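Local coordinates for protein mini spindles (Drosophila melanogaster, PDB 5VJC) that probably binds tubulin through its TOG domains, each a row of HEAT repeats, and so promotes microtubule dynamics and formation of the mitotic spindle, at residues 219-223 against 224-228; 185-188 against 189-193. All coordinates share one frame; numbering follows the deposited sequence.

Contact 1: 219-223 against 224-228; sequences ISDRD and NSVRN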
ATOM      1  N   ILE A 219      17.912   9.727  10.850  1.00 40.12           N
ATOM      2  CA  ILE A 219      18.906   9.148  11.741  1.00 45.00           C
ATOM      3  C   ILE A 219      18.896   9.860  13.098  1.00 45.58           C
ATOM      4  O   ILE A 219      19.121   9.240  14.137  1.00 52.34           O
ATOM      5  CB  ILE A 219      20.308   9.189  11.105  1.00 48.81           C
ATOM      6  CG1 ILE A 219      20.371   8.185   9.948  1.00 39.63           C
ATOM      7  CG2 ILE A 219      21.377   8.849  12.130  1.00 50.10           C
ATOM      8  CD1 ILE A 219      21.683   8.206   9.168  1.00 45.42           C
ATOM      9  N   SER A 220      18.572  11.146  13.083  1.00 47.22           N
ATOM     10  CA  SER A 220      18.540  11.946  14.297  1.00 50.21           C
ATOM     11  C   SER A 220      17.237  11.800  15.090  1.00 51.21           C
ATOM     12  O   SER A 220      17.037  12.493  16.089  1.00 51.57           O
ATOM     13  CB  SER A 220      18.766  13.415  13.957  1.00 48.54           C
ATOM     14  OG  SER A 220      17.790  13.868  13.032  1.00 58.29           O
ATOM     15  N   ASP A 221      16.354  10.909  14.646  1.00 51.30           N
ATOM     16  CA  ASP A 221      15.072  10.705  15.323  1.00 48.90           C
ATOM     17  C   ASP A 221      15.298  10.311  16.782  1.00 50.06           C
ATOM     18  O   ASP A 221      16.257   9.611  17.098  1.00 50.76           O
ATOM     19  CB  ASP A 221      14.246   9.632  14.610  1.00 41.44           C
ATOM     20  CG  ASP A 221      12.777   9.680  14.989  1.00 42.27           C
ATOM     21  OD1 ASP A 221      12.414   9.170  16.072  1.00 44.29           O
ATOM     22  OD2 ASP A 221      11.984  10.227  14.204  1.00 37.65           O
ATOM     23  N   ARG A 222      14.419  10.765  17.669  1.00 65.57           N
ATOM     24  CA  ARG A 222      14.580  10.467  19.088  1.00 68.85           C
ATOM     25  C   ARG A 222      14.201   9.024  19.375  1.00 70.64           C
ATOM     26  O   ARG A 222      14.799   8.377  20.244  1.00 71.05           O
ATOM     27  CB  ARG A 222      13.748  11.419  19.949  1.00 75.98           C
ATOM     28  CG  ARG A 222      14.597  12.356  20.797  1.00 85.38           C
ATOM     29  CD  ARG A 222      13.799  13.539  21.329  1.00 94.60           C
ATOM     30  NE  ARG A 222      14.645  14.721  21.480  1.00105.38           N
ATOM     31  CZ  ARG A 222      14.341  15.780  22.225  1.00109.24           C
ATOM     32  NH1 ARG A 222      13.206  15.816  22.910  1.00111.05           N
ATOM     33  NH2 ARG A 222      15.180  16.805  22.292  1.00108.04           N
ATOM     34  N   ASP A 223      13.214   8.522  18.636  1.00 56.95           N
ATOM     35  CA  ASP A 223      12.794   7.133  18.760  1.00 49.78           C
ATOM     36  C   ASP A 223      13.902   6.223  18.253  1.00 49.87           C
ATOM     37  O   ASP A 223      14.306   6.305  17.086  1.00 50.40           O
ATOM     38  CB  ASP A 223      11.487   6.893  17.993  1.00 49.65           C
ATOM     39  CG  ASP A 223      10.885   5.533  18.277  1.00 49.46           C
ATOM     40  OD1 ASP A 223      11.374   4.533  17.710  1.00 50.95           O
ATOM     41  OD2 ASP A 223       9.920   5.468  19.067  1.00 54.70           O
ATOM     42  N   ASN A 224      14.394   5.355  19.131  1.00 46.41           N
ATOM     43  CA  ASN A 224      15.537   4.503  18.813  1.00 46.19           C
ATOM     44  C   ASN A 224      15.272   3.511  17.673  1.00 41.05           C
ATOM     45  O   ASN A 224      16.201   3.061  17.013  1.00 42.36           O
ATOM     46  CB  ASN A 224      15.987   3.733  20.061  1.00 51.50           C
ATOM     47  CG  ASN A 224      16.606   4.641  21.129  1.00 58.72           C
ATOM     48  OD1 ASN A 224      17.363   5.563  20.814  1.00 55.83           O
ATOM     49  ND2 ASN A 224      16.291   4.373  22.399  1.00 49.84           N
ATOM     50  N   SER A 225      14.012   3.164  17.444  1.00 44.11           N
ATOM     51  CA  SER A 225      13.699   2.221  16.374  1.00 42.03           C
ATOM     52  C   SER A 225      13.774   2.905  15.016  1.00 37.24           C
ATOM     53  O   SER A 225      14.186   2.301  14.022  1.00 35.67           O
ATOM     54  CB  SER A 225      12.322   1.595  16.585  1.00 40.59           C
ATOM     55  OG  SER A 225      12.362   0.663  17.659  1.00 49.75           O
ATOM     56  N   VAL A 226      13.384   4.173  14.978  1.00 31.62           N
ATOM     57  CA  VAL A 226      13.476   4.948  13.756  1.00 29.97           C
ATOM     58  C   VAL A 226      14.945   5.190  13.405  1.00 35.59           C
ATOM     59  O   VAL A 226      15.356   5.047  12.247  1.00 31.88           O
ATOM     60  CB  VAL A 226      12.734   6.293  13.880  1.00 29.66           C
ATOM     61  CG1 VAL A 226      12.796   7.056  12.576  1.00 28.26           C
ATOM     62  CG2 VAL A 226      11.264   6.063  14.291  1.00 29.04           C
ATOM     63  N   ARG A 227      15.734   5.568  14.409  1.00 37.11           N
ATOM     64  CA  ARG A 227      17.162   5.784  14.199  1.00 41.69           C
ATOM     65  C   ARG A 227      17.851   4.532  13.641  1.00 34.98           C
ATOM     66  O   ARG A 227      18.575   4.621  12.652  1.00 39.42           O
ATOM     67  CB  ARG A 227      17.840   6.228  15.512  1.00 46.32           C
ATOM     68  CG  ARG A 227      19.371   6.293  15.438  1.00 52.11           C
ATOM     69  CD  ARG A 227      19.997   6.892  16.705  1.00 62.53           C
ATOM     70  NE  ARG A 227      19.489   6.275  17.932  1.00 66.28           N
ATOM     71  CZ  ARG A 227      19.953   5.141  18.449  1.00 67.02           C
ATOM     72  NH1 ARG A 227      20.935   4.488  17.840  1.00 65.58           N
ATOM     73  NH2 ARG A 227      19.425   4.653  19.570  1.00 64.93           N
ATOM     74  N   ASN A 228      17.630   3.377  14.276  1.00 35.36           N
ATOM     75  CA  ASN A 228      18.249   2.129  13.820  1.00 35.43           C
ATOM     76  C   ASN A 228      17.792   1.760  12.395  1.00 35.56           C
ATOM     77  O   ASN A 228      18.567   1.221  11.611  1.00 35.68           O
ATOM     78  CB  ASN A 228      17.950   0.965  14.788  1.00 38.38           C
ATOM     79  CG  ASN A 228      18.540   1.188  16.199  1.00 52.10           C
ATOM     80  OD1 ASN A 228      19.495   1.948  16.378  1.00 54.00           O
ATOM     81  ND2 ASN A 228      17.963   0.522  17.198  1.00 44.79           N
TER
HETATM   82  O   HOH W   1      17.788   8.031  18.890  1.00 54.05           O

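Contact 2: 185-188 against 189-193; sequences ARQR and TECLD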
ATOM      1  N   ALA A 185       5.820   6.754  15.026  1.00 29.19           N
ATOM      2  CA  ALA A 185       7.195   6.286  14.910  1.00 36.85           C
ATOM      3  C   ALA A 185       7.279   4.875  14.334  1.00 29.99           C
ATOM      4  O   ALA A 185       8.217   4.571  13.630  1.00 25.90           O
ATOM      5  CB  ALA A 185       7.908   6.343  16.265  1.00 37.53           C
ATOM      6  N   ARG A 186       6.309   4.018  14.634  1.00 32.10           N
ATOM      7  CA  ARG A 186       6.338   2.676  14.059  1.00 33.55           C
ATOM      8  C   ARG A 186       6.139   2.739  12.543  1.00 31.62           C
ATOM      9  O   ARG A 186       6.763   1.972  11.809  1.00 29.03           O
ATOM     10  CB  ARG A 186       5.275   1.765  14.679  1.00 33.41           C
ATOM     11  CG  ARG A 186       5.509   0.292  14.328  1.00 36.45           C
ATOM     12  CD  ARG A 186       4.521  -0.674  15.010  1.00 40.52           C
ATOM     13  NE  ARG A 186       4.298  -0.389  16.429  1.00 49.49           N
ATOM     14  CZ  ARG A 186       3.201   0.212  16.899  1.00 49.17           C
ATOM     15  NH1 ARG A 186       2.238   0.585  16.060  1.00 41.87           N
ATOM     16  NH2 ARG A 186       3.065   0.443  18.199  1.00 53.78           N
ATOM     17  N   GLN A 187       5.259   3.640  12.082  1.00 29.05           N
ATOM     18  CA  GLN A 187       5.087   3.866  10.647  1.00 27.58           C
ATOM     19  C   GLN A 187       6.406   4.285  10.013  1.00 27.64           C
ATOM     20  O   GLN A 187       6.804   3.730   8.989  1.00 24.45           O
ATOM     21  CB  GLN A 187       4.020   4.934  10.371  1.00 28.24           C
ATOM     22  CG  GLN A 187       3.687   5.120   8.904  1.00 32.76           C
ATOM     23  CD  GLN A 187       2.982   3.915   8.300  1.00 28.41           C
ATOM     24  OE1 GLN A 187       2.639   2.965   9.003  1.00 28.07           O
ATOM     25  NE2 GLN A 187       2.765   3.951   6.988  1.00 29.49           N
ATOM     26  N   ARG A 188       7.091   5.255  10.625  1.00 23.79           N
ATOM     27  CA  ARG A 188       8.381   5.700  10.076  1.00 25.25           C
ATOM     28  C   ARG A 188       9.386   4.543  10.052  1.00 25.81           C
ATOM     29  O   ARG A 188      10.067   4.320   9.051  1.00 23.71           O
ATOM     30  CB  ARG A 188       8.942   6.889  10.867  1.00 29.67           C
ATOM     31  CG  ARG A 188       8.053   8.139  10.801  1.00 29.33           C
ATOM     32  CD  ARG A 188       8.794   9.407  11.230  1.00 32.38           C
ATOM     33  NE  ARG A 188       9.264   9.366  12.612  1.00 33.82           N
ATOM     34  CZ  ARG A 188       8.481   9.546  13.673  1.00 38.34           C
ATOM     35  NH1 ARG A 188       7.179   9.772  13.510  1.00 36.62           N
ATOM     36  NH2 ARG A 188       8.991   9.501  14.903  1.00 35.80           N
ATOM     37  N   THR A 189       9.437   3.774  11.135  1.00 29.87           N
ATOM     38  CA  THR A 189      10.353   2.639  11.213  1.00 28.23           C
ATOM     39  C   THR A 189      10.094   1.587  10.126  1.00 29.19           C
ATOM     40  O   THR A 189      11.028   1.137   9.456  1.00 27.81           O
ATOM     41  CB  THR A 189      10.278   1.957  12.580  1.00 27.91           C
ATOM     42  OG1 THR A 189      10.510   2.936  13.601  1.00 35.58           O
ATOM     43  CG2 THR A 189      11.314   0.841  12.687  1.00 32.81           C
ATOM     44  N   GLU A 190       8.836   1.193   9.956  1.00 24.40           N
ATOM     45  CA  GLU A 190       8.515   0.126   9.009  1.00 27.96           C
ATOM     46  C   GLU A 190       8.691   0.589   7.567  1.00 24.44           C
ATOM     47  O   GLU A 190       9.134  -0.182   6.708  1.00 25.46           O
ATOM     48  CB  GLU A 190       7.084  -0.392   9.241  1.00 24.44           C
ATOM     49  CG  GLU A 190       6.901  -1.147  10.571  1.00 28.92           C
ATOM     50  CD  GLU A 190       7.693  -2.464  10.626  1.00 30.84           C
ATOM     51  OE1 GLU A 190       8.198  -2.899   9.571  1.00 29.62           O
ATOM     52  OE2 GLU A 190       7.801  -3.056  11.721  1.00 34.42           O
ATOM     53  N   CYS A 191       8.388   1.858   7.298  1.00 23.68           N
ATOM     54  CA  CYS A 191       8.623   2.391   5.963  1.00 23.29           C
ATOM     55  C   CYS A 191      10.118   2.437   5.674  1.00 25.92           C
ATOM     56  O   CYS A 191      10.544   2.078   4.578  1.00 20.64           O
ATOM     57  CB  CYS A 191       7.981   3.775   5.789  1.00 24.10           C
ATOM     58  SG  CYS A 191       6.170   3.694   5.577  1.00 26.55           S
ATOM     59  N   LEU A 192      10.924   2.839   6.654  1.00 25.10           N
ATOM     60  CA  LEU A 192      12.381   2.805   6.456  1.00 22.11           C
ATOM     61  C   LEU A 192      12.912   1.396   6.124  1.00 25.40           C
ATOM     62  O   LEU A 192      13.679   1.239   5.172  1.00 25.42           O
ATOM     63  CB  LEU A 192      13.099   3.356   7.687  1.00 24.68           C
ATOM     64  CG  LEU A 192      13.044   4.881   7.818  1.00 27.14           C
ATOM     65  CD1 LEU A 192      13.327   5.329   9.277  1.00 27.51           C
ATOM     66  CD2 LEU A 192      13.992   5.549   6.817  1.00 27.68           C
ATOM     67  N   ASP A 193      12.493   0.383   6.886  1.00 21.97           N
ATOM     68  CA  ASP A 193      12.837  -1.014   6.590  1.00 24.05           C
ATOM     69  C   ASP A 193      12.371  -1.436   5.178  1.00 23.97           C
ATOM     70  O   ASP A 193      13.055  -2.190   4.483  1.00 24.68           O
ATOM     71  CB  ASP A 193      12.224  -1.971   7.638  1.00 24.40           C
ATOM     72  CG  ASP A 193      12.896  -1.867   9.015  1.00 29.52           C
ATOM     73  OD1 ASP A 193      13.945  -1.204   9.137  1.00 30.48           O
ATOM     74  OD2 ASP A 193      12.363  -2.456   9.981  1.00 29.58           O
TER

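Contact 1: 219-223 against 224-228
D223 OD1, at the N-cap, accepts from two backbone amides of the first turn of helix 224-241: S225 N gives it a bond of 3.0 Å, and V226 N adds a weak one at 3.4 Å. With CG anti to its backbone N (chi1 -170°), the short carboxylate of D223 curls over the helix start, where S225 N meets OD1 on its anti side, well out of the carboxylate plane. The backbone oxygen of D223 opens the helical pattern by accepting from R227 N at 3.1 Å, an almost straight bond.

Two residues earlier, D221 OD1 accepts from D223 N at 2.8 Å and closes an Asx turn, which holds the loop bent just before the cap. The carboxylate of D221 also lies against V226, CG coming to 3.6 Å from V226 CB, while its OD2 forms a salt bridge with R188. With an alanine in place of D221, D223 N would have no OD1 to meet, and the loop before the cap would probably be freer to shift, with R188 left without this charged mate.

R227 bends at chi3 (50°), which brings its guanidinium back beside N224. There NH2 donates to N224 OD1 at 2.6 Å; the oxygen lies in the guanidinium plane, yet the nitrogen stands above the plane of the amide. R227 NE donates a hydrogen bond to a water, which can in turn donate to D221 O, while R227 CG packs on I219 O at 3.2 Å. Two aspartates at a helix N-terminus would also suit the positive end of the helix dipole, so charge and hydrogen bonding probably act together to fix where the helix begins.

Contact 2: 185-188 against 189-193
T189 binds A185 O twice, by its backbone N at 2.9 Å and by OG1 at 2.8 Å. The hydroxyl is carried back toward the preceding turn because OG1 lies anti to the carbonyl carbon (chi1 -55°), and the two donors reach the oxygen from opposite faces of its plane. Threonine suits the place: its hydroxyl is satisfied within the helix, and its methyl remains available for packing. The remaining backbone bonds are the regular i to i+4 set, from E190 N to R186 O, C191 N to Q187 O and L192 N to R188 O.

Nonpolar and weakly polar packing follows the same turn. C191 SG, small enough for a buried position, sits 3.5 Å from Q187 O and 3.7 Å from Q187 NE2, whose amide is committed to L142 O. L192 CG rests on R188 O at 3.3 Å. Folded back by a bend at chi3 (-62°), the guanidinium of R188 meets A185 CA with one face, the carbon lying 3.5 Å above the plane and toward its rim.

The charged ends are tied to other elements: E190 forms a salt bridge with R157 of helix 150-166, R186 donates to G146 O, and R188 holds S182 O. This first part of helix 185-202 therefore lies between neighbours: Q187 and E190 address helices 131-142 and 150-166, whereas T189 touches S225 and V226 of helix 224-241, and L192 and D193 meet its A229.

Overall arrangement
The centre of contact 1 lies about 23 Å from the centre of the chain and that of contact 2 about 14 Å; both are only partly buried. Each concerns the N-terminal part of a long helix, 224-241 and 185-202, in an all-helical array of HEAT repeats. Contact 1 is a loop-to-helix junction held by carboxylates and water, while contact 2 lies within regular helix and relies on backbone bonds, one threonine hydroxyl and buried side chains. The two meet directly: the salt bridge between D221 and R188 ties them, and V226 CG2 packs on T189 OG1 at 3.3 Å, joining the starts of both helices.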